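Local atomic coordinates of GDSL-like Lipase (Parabacteroides distasonis, PDB entry 3P94), a protein that probably hydrolyses ester bonds in lipids such as lysophospholipids, as a GDSL-like serine hydrolase of the SGNH family with a flavodoxin-like fold. Residues P22-F27 / R46-D51; G56-E61 / I84-H89; C120-A125 / D138-L143. All blocks are in the same frame, centred on the assembly; numbering follows the deposited sequence.

Contact 1: P22-F27 / R46-D51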
# COMPACT_ATOMS: atom_id res chain seq x y z
N PRO A 22 2.98 13.61 17.57
CA PRO A 22 3.47 12.89 16.37
C PRO A 22 3.56 11.38 16.57
O PRO A 22 3.83 10.90 17.68
CB PRO A 22 4.85 13.52 16.13
CG PRO A 22 5.28 14.03 17.46
CD PRO A 22 4.02 14.50 18.13
N SER A 23 3.26 10.64 15.50
CA SER A 23 3.26 9.17 15.48
C SER A 23 4.56 8.64 14.88
O SER A 23 5.44 9.42 14.53
CB SER A 23 2.04 8.66 14.71
OG SER A 23 2.01 9.14 13.38
N ASN A 24 4.68 7.30 14.80
CA ASN A 24 5.89 6.65 14.32
C ASN A 24 5.82 6.37 12.81
O ASN A 24 6.36 7.15 12.02
CB ASN A 24 6.15 5.38 15.14
CG ASN A 24 7.37 4.59 14.73
OD1 ASN A 24 8.40 5.13 14.35
ND2 ASN A 24 7.28 3.28 14.83
N VAL A 25 5.15 5.28 12.41
CA VAL A 25 5.01 4.88 11.01
C VAL A 25 3.56 4.55 10.73
O VAL A 25 2.94 3.78 11.46
CB VAL A 25 5.92 3.66 10.63
CG1 VAL A 25 5.74 3.27 9.17
CG2 VAL A 25 7.40 3.92 10.93
N VAL A 26 3.03 5.11 9.64
CA VAL A 26 1.68 4.86 9.20
C VAL A 26 1.75 3.94 7.97
O VAL A 26 2.56 4.18 7.08
CB VAL A 26 0.95 6.19 8.90
CG1 VAL A 26 -0.35 5.97 8.11
CG2 VAL A 26 0.67 6.95 10.20
N PHE A 27 0.94 2.88 7.95
CA PHE A 27 0.83 1.97 6.80
C PHE A 27 -0.40 2.38 6.01
O PHE A 27 -1.53 2.22 6.49
CB PHE A 27 0.76 0.49 7.24
CG PHE A 27 2.10 -0.17 7.52
CD1 PHE A 27 2.94 0.32 8.51
CD2 PHE A 27 2.49 -1.30 6.82
CE1 PHE A 27 4.17 -0.28 8.75
CE2 PHE A 27 3.71 -1.92 7.08
CZ PHE A 27 4.54 -1.42 8.06
N ARG A 46 2.76 -4.17 18.22
CA ARG A 46 4.09 -4.52 18.77
C ARG A 46 5.24 -3.68 18.18
O ARG A 46 6.29 -3.56 18.80
CB ARG A 46 4.39 -6.02 18.63
CG ARG A 46 4.63 -6.54 17.20
CD ARG A 46 4.64 -8.06 17.21
NE ARG A 46 4.92 -8.61 15.89
CZ ARG A 46 4.06 -9.35 15.19
NH1 ARG A 46 2.86 -9.64 15.69
NH2 ARG A 46 4.40 -9.82 14.00
N ASN A 47 5.01 -3.08 17.01
CA ASN A 47 6.02 -2.25 16.36
C ASN A 47 5.71 -0.75 16.44
O ASN A 47 6.49 0.06 15.94
CB ASN A 47 6.13 -2.67 14.92
CG ASN A 47 6.79 -4.00 14.72
OD1 ASN A 47 7.98 -4.15 14.99
ND2 ASN A 47 6.04 -4.97 14.22
N ASN A 48 4.57 -0.39 17.07
CA ASN A 48 4.07 0.98 17.18
C ASN A 48 3.83 1.55 15.77
O ASN A 48 4.28 2.64 15.43
CB ASN A 48 4.99 1.88 18.04
CG ASN A 48 4.42 3.25 18.36
OD1 ASN A 48 3.19 3.46 18.42
ND2 ASN A 48 5.30 4.23 18.54
N PHE A 49 3.14 0.77 14.93
CA PHE A 49 2.74 1.17 13.58
C PHE A 49 1.26 1.50 13.58
O PHE A 49 0.50 0.91 14.35
CB PHE A 49 3.05 0.07 12.53
CG PHE A 49 4.49 -0.35 12.34
CD1 PHE A 49 5.54 0.52 12.66
CD2 PHE A 49 4.81 -1.59 11.80
CE1 PHE A 49 6.87 0.14 12.45
CE2 PHE A 49 6.14 -1.96 11.58
CZ PHE A 49 7.16 -1.10 11.92
N VAL A 50 0.84 2.44 12.72
CA VAL A 50 -0.56 2.84 12.60
C VAL A 50 -1.09 2.22 11.31
O VAL A 50 -0.57 2.51 10.24
CB VAL A 50 -0.74 4.38 12.66
CG1 VAL A 50 -2.20 4.77 12.43
CG2 VAL A 50 -0.24 4.95 13.97
N ASP A 51 -2.11 1.36 11.42
CA ASP A 51 -2.71 0.67 10.28
C ASP A 51 -3.83 1.53 9.68
O ASP A 51 -4.83 1.81 10.34
CB ASP A 51 -3.22 -0.72 10.74
CG ASP A 51 -4.12 -1.49 9.78
OD1 ASP A 51 -4.10 -1.17 8.55
OD2 ASP A 51 -4.80 -2.44 10.24
O HOH W 1 2.63 5.55 15.77

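Contact 2: G56-E61 / I84-H89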
# COMPACT_ATOMS: atom_id res chain seq x y z
N GLY A 56 -10.41 -2.48 -1.00
CA GLY A 56 -10.91 -2.03 -2.30
C GLY A 56 -10.48 -0.67 -2.81
O GLY A 56 -10.83 -0.31 -3.93
N GLN A 57 -9.71 0.09 -2.01
CA GLN A 57 -9.32 1.44 -2.39
C GLN A 57 -8.25 1.47 -3.48
O GLN A 57 -7.37 0.60 -3.54
CB GLN A 57 -8.83 2.23 -1.18
CG GLN A 57 -9.97 2.64 -0.26
CD GLN A 57 -9.75 3.99 0.40
OE1 GLN A 57 -8.62 4.44 0.60
NE2 GLN A 57 -10.85 4.67 0.72
N THR A 58 -8.33 2.49 -4.33
CA THR A 58 -7.36 2.75 -5.38
C THR A 58 -6.48 3.92 -4.91
O THR A 58 -6.76 4.52 -3.86
CB THR A 58 -8.03 3.03 -6.74
OG1 THR A 58 -8.53 4.37 -6.79
CG2 THR A 58 -9.09 2.00 -7.12
N THR A 59 -5.46 4.28 -5.70
CA THR A 59 -4.56 5.40 -5.37
C THR A 59 -5.34 6.74 -5.32
O THR A 59 -4.90 7.65 -4.63
CB THR A 59 -3.40 5.48 -6.35
OG1 THR A 59 -3.91 5.67 -7.67
CG2 THR A 59 -2.48 4.25 -6.29
N SER A 60 -6.50 6.84 -6.04
CA SER A 60 -7.31 8.06 -6.06
C SER A 60 -7.93 8.34 -4.68
O SER A 60 -7.76 9.45 -4.17
CB SER A 60 -8.39 7.99 -7.14
OG SER A 60 -7.80 8.11 -8.42
N GLU A 61 -8.60 7.35 -4.04
CA GLU A 61 -9.19 7.53 -2.70
C GLU A 61 -8.09 7.80 -1.70
O GLU A 61 -8.25 8.62 -0.80
CB GLU A 61 -10.03 6.33 -2.25
CG GLU A 61 -11.28 6.09 -3.08
CD GLU A 61 -11.13 5.02 -4.15
OE1 GLU A 61 -9.98 4.73 -4.57
OE2 GLU A 61 -12.17 4.43 -4.53
N ILE A 84 -2.82 -1.90 -6.99
CA ILE A 84 -3.44 -3.11 -7.52
C ILE A 84 -4.94 -2.90 -7.83
O ILE A 84 -5.42 -3.41 -8.85
CB ILE A 84 -3.20 -4.39 -6.65
CG1 ILE A 84 -3.48 -5.67 -7.46
CG2 ILE A 84 -4.03 -4.40 -5.36
CD1 ILE A 84 -2.61 -5.91 -8.68
N ASN A 85 -5.67 -2.15 -6.99
CA ASN A 85 -7.10 -1.94 -7.24
C ASN A 85 -7.32 -0.97 -8.41
O ASN A 85 -8.35 -1.05 -9.07
CB ASN A 85 -7.84 -1.52 -5.99
CG ASN A 85 -7.86 -2.63 -4.97
OD1 ASN A 85 -8.11 -3.81 -5.26
ND2 ASN A 85 -7.56 -2.29 -3.75
N ASP A 86 -6.32 -0.11 -8.71
CA ASP A 86 -6.36 0.76 -9.90
C ASP A 86 -6.23 -0.11 -11.16
O ASP A 86 -6.90 0.15 -12.16
CB ASP A 86 -5.20 1.76 -9.88
CG ASP A 86 -5.21 2.74 -8.73
OD1 ASP A 86 -4.92 2.32 -7.59
OD2 ASP A 86 -5.47 3.94 -8.99
N ILE A 87 -5.35 -1.14 -11.10
CA ILE A 87 -5.13 -2.10 -12.21
C ILE A 87 -6.42 -2.92 -12.41
O ILE A 87 -6.79 -3.22 -13.54
CB ILE A 87 -3.85 -2.97 -11.95
CG1 ILE A 87 -2.58 -2.08 -11.97
CG2 ILE A 87 -3.71 -4.11 -13.00
CD1 ILE A 87 -1.25 -2.74 -11.50
N ALA A 88 -7.15 -3.20 -11.31
CA ALA A 88 -8.43 -3.92 -11.37
C ALA A 88 -9.61 -3.00 -11.76
O ALA A 88 -10.73 -3.48 -11.94
CB ALA A 88 -8.70 -4.59 -10.03
N HIS A 89 -9.35 -1.67 -11.91
CA HIS A 89 -10.32 -0.62 -12.25
C HIS A 89 -11.46 -0.53 -11.21
O HIS A 89 -12.62 -0.33 -11.58
CB HIS A 89 -10.93 -0.82 -13.65
CG HIS A 89 -9.98 -0.71 -14.80
ND1 HIS A 89 -8.68 -0.23 -14.67
CD2 HIS A 89 -10.20 -1.02 -16.09
CE1 HIS A 89 -8.16 -0.30 -15.88
NE2 HIS A 89 -9.03 -0.78 -16.75
O HOH W 2 -4.81 -0.27 -4.68
O HOH W 3 -8.12 4.56 -9.53

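Contact 3: C120-A125 / D138-L143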
# COMPACT_ATOMS: atom_id res chain seq x y z
N CYS A 120 6.34 0.59 -1.50
CA CYS A 120 6.33 -0.87 -1.63
C CYS A 120 5.99 -1.27 -3.03
O CYS A 120 5.06 -0.71 -3.63
CB CYS A 120 5.35 -1.49 -0.64
SG CYS A 120 5.70 -1.12 1.09
N SER A 121 6.65 -2.32 -3.52
CA SER A 121 6.34 -2.94 -4.81
C SER A 121 4.94 -3.47 -4.74
O SER A 121 4.59 -4.11 -3.75
CB SER A 121 7.30 -4.10 -5.06
OG SER A 121 7.05 -5.15 -4.13
N VAL A 122 4.14 -3.24 -5.79
CA VAL A 122 2.80 -3.83 -5.88
C VAL A 122 3.04 -5.35 -5.91
O VAL A 122 3.98 -5.81 -6.56
CB VAL A 122 2.00 -3.29 -7.10
CG1 VAL A 122 0.65 -3.99 -7.24
CG2 VAL A 122 1.81 -1.78 -7.01
N LEU A 123 2.24 -6.11 -5.13
CA LEU A 123 2.41 -7.55 -5.06
C LEU A 123 2.13 -8.23 -6.41
O LEU A 123 1.34 -7.71 -7.21
CB LEU A 123 1.51 -8.15 -3.97
CG LEU A 123 2.14 -8.42 -2.60
CD1 LEU A 123 2.77 -7.18 -2.00
CD2 LEU A 123 1.12 -8.99 -1.63
N PRO A 124 2.76 -9.40 -6.68
CA PRO A 124 2.44 -10.14 -7.91
C PRO A 124 0.96 -10.53 -7.94
O PRO A 124 0.37 -10.77 -6.89
CB PRO A 124 3.33 -11.38 -7.83
CG PRO A 124 4.34 -11.10 -6.79
CD PRO A 124 3.71 -10.15 -5.83
N ALA A 125 0.36 -10.51 -9.12
CA ALA A 125 -1.03 -10.92 -9.35
C ALA A 125 -1.15 -11.39 -10.78
O ALA A 125 -0.83 -10.64 -11.70
CB ALA A 125 -2.00 -9.79 -9.06
N ASP A 138 1.87 -8.19 -16.00
CA ASP A 138 2.84 -7.27 -16.62
C ASP A 138 2.57 -5.81 -16.26
O ASP A 138 3.50 -5.01 -16.31
CB ASP A 138 2.85 -7.43 -18.14
CG ASP A 138 3.38 -8.77 -18.62
OD1 ASP A 138 4.10 -9.45 -17.85
OD2 ASP A 138 3.13 -9.11 -19.79
N LYS A 139 1.31 -5.47 -15.92
CA LYS A 139 0.91 -4.11 -15.50
C LYS A 139 1.54 -3.82 -14.15
O LYS A 139 2.10 -2.74 -13.95
CB LYS A 139 -0.62 -3.97 -15.47
CG LYS A 139 -1.24 -4.08 -16.86
CD LYS A 139 -2.74 -4.31 -16.83
CE LYS A 139 -3.32 -4.52 -18.21
NZ LYS A 139 -3.08 -5.89 -18.71
N VAL A 140 1.51 -4.81 -13.23
CA VAL A 140 2.14 -4.73 -11.90
C VAL A 140 3.66 -4.49 -12.08
O VAL A 140 4.21 -3.61 -11.43
CB VAL A 140 1.86 -6.01 -11.07
CG1 VAL A 140 2.76 -6.08 -9.83
CG2 VAL A 140 0.38 -6.08 -10.67
N ILE A 141 4.30 -5.25 -12.99
CA ILE A 141 5.74 -5.13 -13.25
C ILE A 141 6.06 -3.74 -13.81
O ILE A 141 7.03 -3.14 -13.36
CB ILE A 141 6.25 -6.30 -14.17
CG1 ILE A 141 6.32 -7.61 -13.34
CG2 ILE A 141 7.61 -5.99 -14.81
CD1 ILE A 141 6.18 -8.86 -14.15
N GLN A 142 5.24 -3.21 -14.76
CA GLN A 142 5.47 -1.88 -15.34
C GLN A 142 5.36 -0.78 -14.28
O GLN A 142 6.24 0.08 -14.18
CB GLN A 142 4.52 -1.60 -16.52
CG GLN A 142 4.70 -0.19 -17.14
CD GLN A 142 6.07 0.01 -17.75
OE1 GLN A 142 6.32 -0.37 -18.88
NE2 GLN A 142 7.00 0.59 -17.00
N LEU A 143 4.29 -0.83 -13.47
CA LEU A 143 4.07 0.15 -12.40
C LEU A 143 5.23 0.10 -11.40
O LEU A 143 5.71 1.17 -11.02
CB LEU A 143 2.72 -0.10 -11.69
CG LEU A 143 2.34 0.87 -10.53
CD1 LEU A 143 2.40 2.36 -10.96
CD2 LEU A 143 0.95 0.55 -10.03

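Contact 1: P22-F27 / R46-D51
S23 and V50 barely meet, CB to CG2 at 4.4 Å, and S23 OG turns instead to L73 O. At N24 the chain turns a corner. N24 CG stands anti to the backbone N (chi1 179°), and ND2 donates to N48 O at 3.1 Å, N-H...O 157°. The acceptor lies in the N24 amide plane, although the donor sits well above the N48 carbonyl plane. A water accepts from N24 N and gives a weak bond to the same N48 O. V25 O then takes V50 N at 2.8 Å, and V25 CB lies beside F49 CD1. V26 packs CG2 on V50 CB at 3.8 Å, on the face that L73 covers. F27 N donates to V50 O, also at 2.8 Å, and continues the parallel pairing. On the other face F27 CE1 lies over the F49 ring, offset toward its rim, with CE1 to CD2 at 3.4 Å and the ring planes at 33°. N47 CB sits over the centre of the opposite F49 face, and I199 of helix 185-202 touches both rings. An alanine in place of F49 would probably open a gap between F27 CE1 and N47 CB and leave the F27 ring with less support on that side. The chemistry is thus divided: backbone bonds set the strand register, N24 ties down the chain just before the edge strand 49-53, and the phenylalanines seal the sheet against helix 185-202.

Contact 2: G56-E61 / I84-H89
This is a buried polar contact in which N85 and D86, from the Gly-X-Asn-Asp signature of the SGNH hydrolases, grip the loop and first turn of helix 59-71. The short helix 84-87, which follows strand 75-81, presents both side chains, and the receiving end is organised by a capping box. T58 is the N-cap: its OG1 accepts from S60 N, while E61 OE1 takes T58 N at 2.8 Å and T58 OG1 at 2.7 Å from opposite faces of the carboxylate plane. Onto this end D86 places its carboxylate. OD1 accepts T59 N at 2.8 Å through its syn lone pair, and OD2 accepts from T59 OG1 at 2.7 Å, met from above the carboxylate plane. The two side chains cross at about a right angle. A chi1 of 60° sets T59 OG1 between the backbone N and the carbonyl carbon, where it reaches D86 OD2 and also takes a bond from N102 ND2. The start of the helix would probably help to stabilise the negative charge of D86. N85 works one step earlier, with ND2 donating to Q57 O at 2.9 Å, N-H...O 162°, and Q57 O nearly in the amide plane of N85. This bond helps to set the rotation of the amide, consistent with the oxyanion-hole role usual for this asparagine in the family. A water adds a second tie from N85 N to Q57 O. On the far side of the carboxylate another water donates to both T58 OG1 and D86 OD2, 2.8 Å to each.

Contact 3: C120-A125 / D138-L143
V140 meets the oxygen ends of two flat peptide groups, V122-L123 and L123-P124; no aromatic ring takes part. Its CG1 lies above both peptide planes, past the carbonyl oxygens rather than over the middle of either group: V122 O is 3.5 Å from CG1, and L123 O is 3.4 Å from it. The carbon lies about 3.3 Å above the first peptide plane and about 3.0 Å from the second, so neither oxygen is approached along its own plane. On the preceding peptide, V122 N is bonded to N144 OD1, one turn further along helix 137-153. V140 CG1 is anti to the backbone N (chi1 167°), a torsion that brings it to the loop. The same methyl touches V122 CG1 at 3.9 Å, the two valines crossing obliquely. V122 CG2 meets L143 CD2, also at 3.9 Å, and here the side chains stand at about a right angle. No hydrogen bond joins the two segments, so methyl-to-methyl packing and the approach of V140 CG1 to the two carbonyl oxygens carry the contact. I84 and I87 of helix 84-87 extend the apolar surroundings of V140, and H162 also touches it. The loop leaves strand 116-120 and the helix leads on to strand 157-159, the beta-alpha-beta crossover of a flavodoxin-like alpha/beta fold.

In the fold
Contacts 2 and 3 share a boundary: their centres are 13 Å apart, and I84 CD1 of helix 84-87 reaches V140 CG2 at 3.6 Å, while I84 CB meets V122 CG1 at 3.9 Å. Contact 1 stands on the other side of the chain's centre, its own centre 23 Å from that of contact 2 and 25 Å from that of contact 3. The link to it is the parallel sheet: strand 23-29 leads to S31, which with H182 and D179 has the geometry of a Ser-His-Asp triad and is probably the nucleophile. N85 of contact 2 touches this group, whereas L123 of contact 3 lies near it without touching.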